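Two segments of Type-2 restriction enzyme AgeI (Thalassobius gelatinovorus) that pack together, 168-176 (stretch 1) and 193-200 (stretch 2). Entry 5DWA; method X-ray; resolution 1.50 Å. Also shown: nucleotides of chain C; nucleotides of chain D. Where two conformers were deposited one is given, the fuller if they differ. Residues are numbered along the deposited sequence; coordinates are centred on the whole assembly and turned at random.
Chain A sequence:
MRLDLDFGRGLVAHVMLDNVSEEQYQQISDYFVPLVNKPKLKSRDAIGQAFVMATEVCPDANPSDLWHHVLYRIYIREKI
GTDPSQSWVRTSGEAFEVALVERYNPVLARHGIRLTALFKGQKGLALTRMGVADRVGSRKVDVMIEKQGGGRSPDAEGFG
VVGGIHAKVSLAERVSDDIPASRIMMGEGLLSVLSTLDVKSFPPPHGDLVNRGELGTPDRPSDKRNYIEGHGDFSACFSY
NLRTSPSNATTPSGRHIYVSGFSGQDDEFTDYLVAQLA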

# COMPACT_ATOMS: atom_id res chain seq x y z
N LYS A 168 12.01 4.27 1.82
CA LYS A 168 10.70 4.69 1.33
C LYS A 168 10.80 6.11 0.81
O LYS A 168 11.24 7.00 1.53
N VAL A 169 10.40 6.32 -0.43
CA VAL A 169 10.29 7.68 -0.92
C VAL A 169 9.28 8.46 -0.08
O VAL A 169 9.55 9.58 0.35
N SER A 170 8.15 7.82 0.19
CA SER A 170 7.06 8.46 0.93
C SER A 170 6.53 7.47 1.94
O SER A 170 6.56 6.26 1.70
N LEU A 171 6.01 7.98 3.05
CA LEU A 171 5.63 7.11 4.16
C LEU A 171 4.17 6.66 4.08
O LEU A 171 3.89 5.47 4.22
N ALA A 172 3.26 7.62 3.84
CA ALA A 172 1.81 7.36 3.88
C ALA A 172 1.51 6.46 5.07
O ALA A 172 2.00 6.71 6.16
N GLU A 173 0.72 5.41 4.88
CA GLU A 173 0.63 4.41 5.95
C GLU A 173 1.39 3.16 5.55
O GLU A 173 1.37 2.15 6.25
N ARG A 174 2.08 3.25 4.42
CA ARG A 174 2.85 2.13 3.92
C ARG A 174 4.06 1.83 4.81
O ARG A 174 4.57 0.72 4.80
N VAL A 175 4.48 2.81 5.60
CA VAL A 175 5.60 2.58 6.50
C VAL A 175 5.20 1.57 7.59
O VAL A 175 6.05 0.89 8.17
N SER A 176 3.90 1.45 7.84
CA SER A 176 3.41 0.45 8.78
C SER A 176 3.74 -0.97 8.31
O SER A 176 3.88 -1.88 9.13
N VAL A 193 17.06 0.55 9.96
CA VAL A 193 17.01 1.98 9.71
C VAL A 193 15.89 2.32 8.75
O VAL A 193 15.68 1.61 7.77
N LEU A 194 15.14 3.37 9.06
CA LEU A 194 14.18 3.95 8.12
C LEU A 194 14.85 5.11 7.39
O LEU A 194 15.18 6.12 8.01
N SER A 195 15.05 4.95 6.09
CA SER A 195 15.60 6.01 5.26
C SER A 195 14.50 6.48 4.33
O SER A 195 13.85 5.67 3.68
N THR A 196 14.26 7.79 4.29
CA THR A 196 13.13 8.26 3.53
C THR A 196 13.39 9.61 2.91
O THR A 196 14.16 10.41 3.42
N LEU A 197 12.74 9.85 1.77
CA LEU A 197 12.71 11.19 1.20
C LEU A 197 11.56 12.00 1.80
O LEU A 197 11.46 13.20 1.55
N ASP A 198 10.71 11.32 2.57
CA ASP A 198 9.55 11.94 3.24
C ASP A 198 8.81 12.86 2.26
O ASP A 198 8.56 14.03 2.55
N VAL A 199 8.49 12.32 1.09
CA VAL A 199 7.75 13.07 0.09
C VAL A 199 6.26 13.11 0.40
O VAL A 199 5.63 12.06 0.55
N LYS A 200 5.71 14.31 0.50
CA LYS A 200 4.26 14.51 0.46
C LYS A 200 3.96 15.97 0.22
O LYS A 200 4.27 16.83 1.05

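A short parallel β-bridge, K168 with T196, joins the two stretches, and small apolar clusters and a threonine hydroxyl extend it while stretch 1 reaches the DNA. K168 N donates to S195 O (3.0 Å); K168 O accepts from L197 N (3.2 Å) and from T196 OG1 (2.7 Å). T196 (chi1 t) shares the K168 face of the sheet, and its OG1 also accepts from D198 N (2.9 Å), so one hydroxyl ties the bridge to the turn after the strand. Beyond it, V199 N donates to V169 O (3.0 Å). The CA-to-CB bond of V169 points away from stretch 2, yet its t rotamer sets CG1 3.7 Å from V199 CG2, and its CG2 lies 4.3 Å from L197 CD1. A second cluster forms around L194 (t, p): its CD2 meets V175 CG2 at 3.9 Å and L171 CD2 at 4.3 Å. L171 (m, t) starts sideways but its end comes nearer, bringing CD2 3.6 Å from T196 OG1. Water 1 accepts from L171 N (3.0 Å) and lies 2.7 Å from D198 OD1, so it sits between the two stretches. S170 (p) donates from OG to DG7 OP2 (2.6 Å) and accepts at OG from R174 NH2 (2.8 Å), which also donates to DG7 N7 (3.0 Å).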

# COMPACT_ATOMS: atom_id res chain seq x y z
CB LYS A 168 9.63 4.64 2.43
CG LYS A 168 9.68 3.41 3.31
CD LYS A 168 8.38 3.24 4.06
CE LYS A 168 7.30 2.62 3.17
NZ LYS A 168 7.60 1.20 2.83
CB VAL A 169 9.86 7.71 -2.39
CG1 VAL A 169 9.43 9.13 -2.80
CG2 VAL A 169 10.97 7.18 -3.28
CB SER A 170 5.95 8.91 -0.03
OG SER A 170 5.54 7.86 -0.89
CB LEU A 171 5.90 7.82 5.49
CG LEU A 171 7.36 8.18 5.75
CD1 LEU A 171 7.53 8.82 7.12
CD2 LEU A 171 8.27 6.95 5.61
CB ALA A 172 1.31 6.75 2.58
CB GLU A 173 -0.82 4.07 6.28
CG GLU A 173 -1.53 5.13 7.11
CD GLU A 173 -0.82 5.44 8.42
OE1 GLU A 173 -0.13 4.55 8.98
OE2 GLU A 173 -0.95 6.58 8.89
CB ARG A 174 3.28 2.40 2.48
CG ARG A 174 2.15 2.20 1.49
CD ARG A 174 2.55 2.60 0.09
NE ARG A 174 2.53 4.04 -0.08
CZ ARG A 174 3.59 4.83 0.00
NH1 ARG A 174 4.80 4.32 0.22
NH2 ARG A 174 3.46 6.14 -0.16
CB VAL A 175 6.12 3.90 7.11
CG1 VAL A 175 5.06 4.55 7.99
CG2 VAL A 175 7.41 3.67 7.90
CB SER A 176 1.90 0.61 9.00
OG SER A 176 1.60 1.91 9.45
CB VAL A 193 18.36 2.47 9.15
CG1 VAL A 193 18.33 3.95 8.83
CG2 VAL A 193 19.49 2.16 10.15
CB LEU A 194 12.93 4.43 8.87
CG LEU A 194 11.82 5.03 7.99
CD1 LEU A 194 11.28 3.98 7.04
CD2 LEU A 194 10.71 5.60 8.87
CB SER A 195 16.81 5.52 4.46
OG SER A 195 17.83 5.07 5.34
CB THR A 196 11.87 8.32 4.43
OG1 THR A 196 10.72 8.64 3.64
CG2 THR A 196 12.04 9.33 5.59
CB LEU A 197 12.58 11.13 -0.32
CG LEU A 197 13.76 10.46 -1.02
CD1 LEU A 197 13.54 10.48 -2.51
CD2 LEU A 197 15.05 11.17 -0.65
CB ASP A 198 10.00 12.72 4.48
CG ASP A 198 8.82 13.17 5.36
OD1 ASP A 198 7.71 12.59 5.25
OD2 ASP A 198 9.01 14.10 6.18
CB VAL A 199 7.93 12.48 -1.32
CG1 VAL A 199 6.95 13.14 -2.32
CG2 VAL A 199 9.36 12.64 -1.80
CB LYS A 200 3.56 14.06 1.74
CG LYS A 200 2.03 14.27 1.73
CD LYS A 200 1.34 13.47 0.61
CE LYS A 200 -0.19 13.58 0.72
NZ LYS A 200 -0.89 12.76 -0.32
P DC C 6 7.53 2.78 -2.36
OP1 DC C 6 8.75 3.52 -2.09
OP2 DC C 6 6.71 2.19 -1.30
O5' DC C 6 6.59 3.77 -3.19
C5' DC C 6 7.08 4.36 -4.36
C4' DC C 6 5.97 5.13 -5.03
O4' DC C 6 4.87 4.24 -5.33
C3' DC C 6 5.38 6.28 -4.23
O3' DC C 6 5.13 7.33 -5.12
C2' DC C 6 4.07 5.70 -3.68
C1' DC C 6 3.66 4.72 -4.78
N1 DC C 6 2.92 3.54 -4.29
C2 DC C 6 1.67 3.23 -4.82
O2 DC C 6 1.14 3.97 -5.65
N3 DC C 6 1.04 2.11 -4.37
C4 DC C 6 1.63 1.32 -3.48
N4 DC C 6 0.97 0.24 -3.06
C5 DC C 6 2.92 1.61 -2.96
C6 DC C 6 3.53 2.71 -3.39
P DG C 7 5.24 8.86 -4.65
OP1 DG C 7 6.19 9.52 -5.57
OP2 DG C 7 5.42 8.97 -3.19
O5' DG C 7 3.78 9.43 -4.96
C5' DG C 7 3.23 9.35 -6.25
C4' DG C 7 1.77 9.77 -6.20
O4' DG C 7 0.98 8.71 -5.62
C3' DG C 7 1.50 11.00 -5.35
O3' DG C 7 0.42 11.69 -5.90
C2' DG C 7 1.12 10.39 -3.99
C1' DG C 7 0.34 9.17 -4.43
N9 DG C 7 0.39 8.06 -3.50
C8 DG C 7 1.19 7.93 -2.38
N7 DG C 7 1.07 6.78 -1.79
C5 DG C 7 0.16 6.09 -2.58
C6 DG C 7 -0.36 4.78 -2.45
O6 DG C 7 -0.10 3.94 -1.58
N1 DG C 7 -1.25 4.47 -3.46
C2 DG C 7 -1.60 5.32 -4.48
N2 DG C 7 -2.48 4.84 -5.37
N3 DG C 7 -1.13 6.55 -4.62
C4 DG C 7 -0.25 6.86 -3.64
P DA D 4 -5.16 4.99 8.97
OP1 DA D 4 -6.41 4.52 9.63
OP2 DA D 4 -3.84 4.62 9.53
O5' DA D 4 -5.20 4.53 7.44
C5' DA D 4 -6.43 4.46 6.77
C4' DA D 4 -6.24 4.29 5.28
O4' DA D 4 -5.88 5.56 4.69
C3' DA D 4 -5.14 3.31 4.87
O3' DA D 4 -5.60 2.58 3.78
C2' DA D 4 -4.02 4.23 4.41
C1' DA D 4 -4.85 5.31 3.77
N9 DA D 4 -4.15 6.55 3.50
C8 DA D 4 -2.93 6.93 3.97
N7 DA D 4 -2.55 8.11 3.55
C5 DA D 4 -3.62 8.53 2.76
C6 DA D 4 -3.85 9.70 2.02
N6 DA D 4 -2.99 10.72 1.95
N1 DA D 4 -5.01 9.79 1.34
C2 DA D 4 -5.88 8.77 1.41
N3 DA D 4 -5.77 7.63 2.07
C4 DA D 4 -4.61 7.57 2.73
O HOH W 1 6.37 10.97 3.52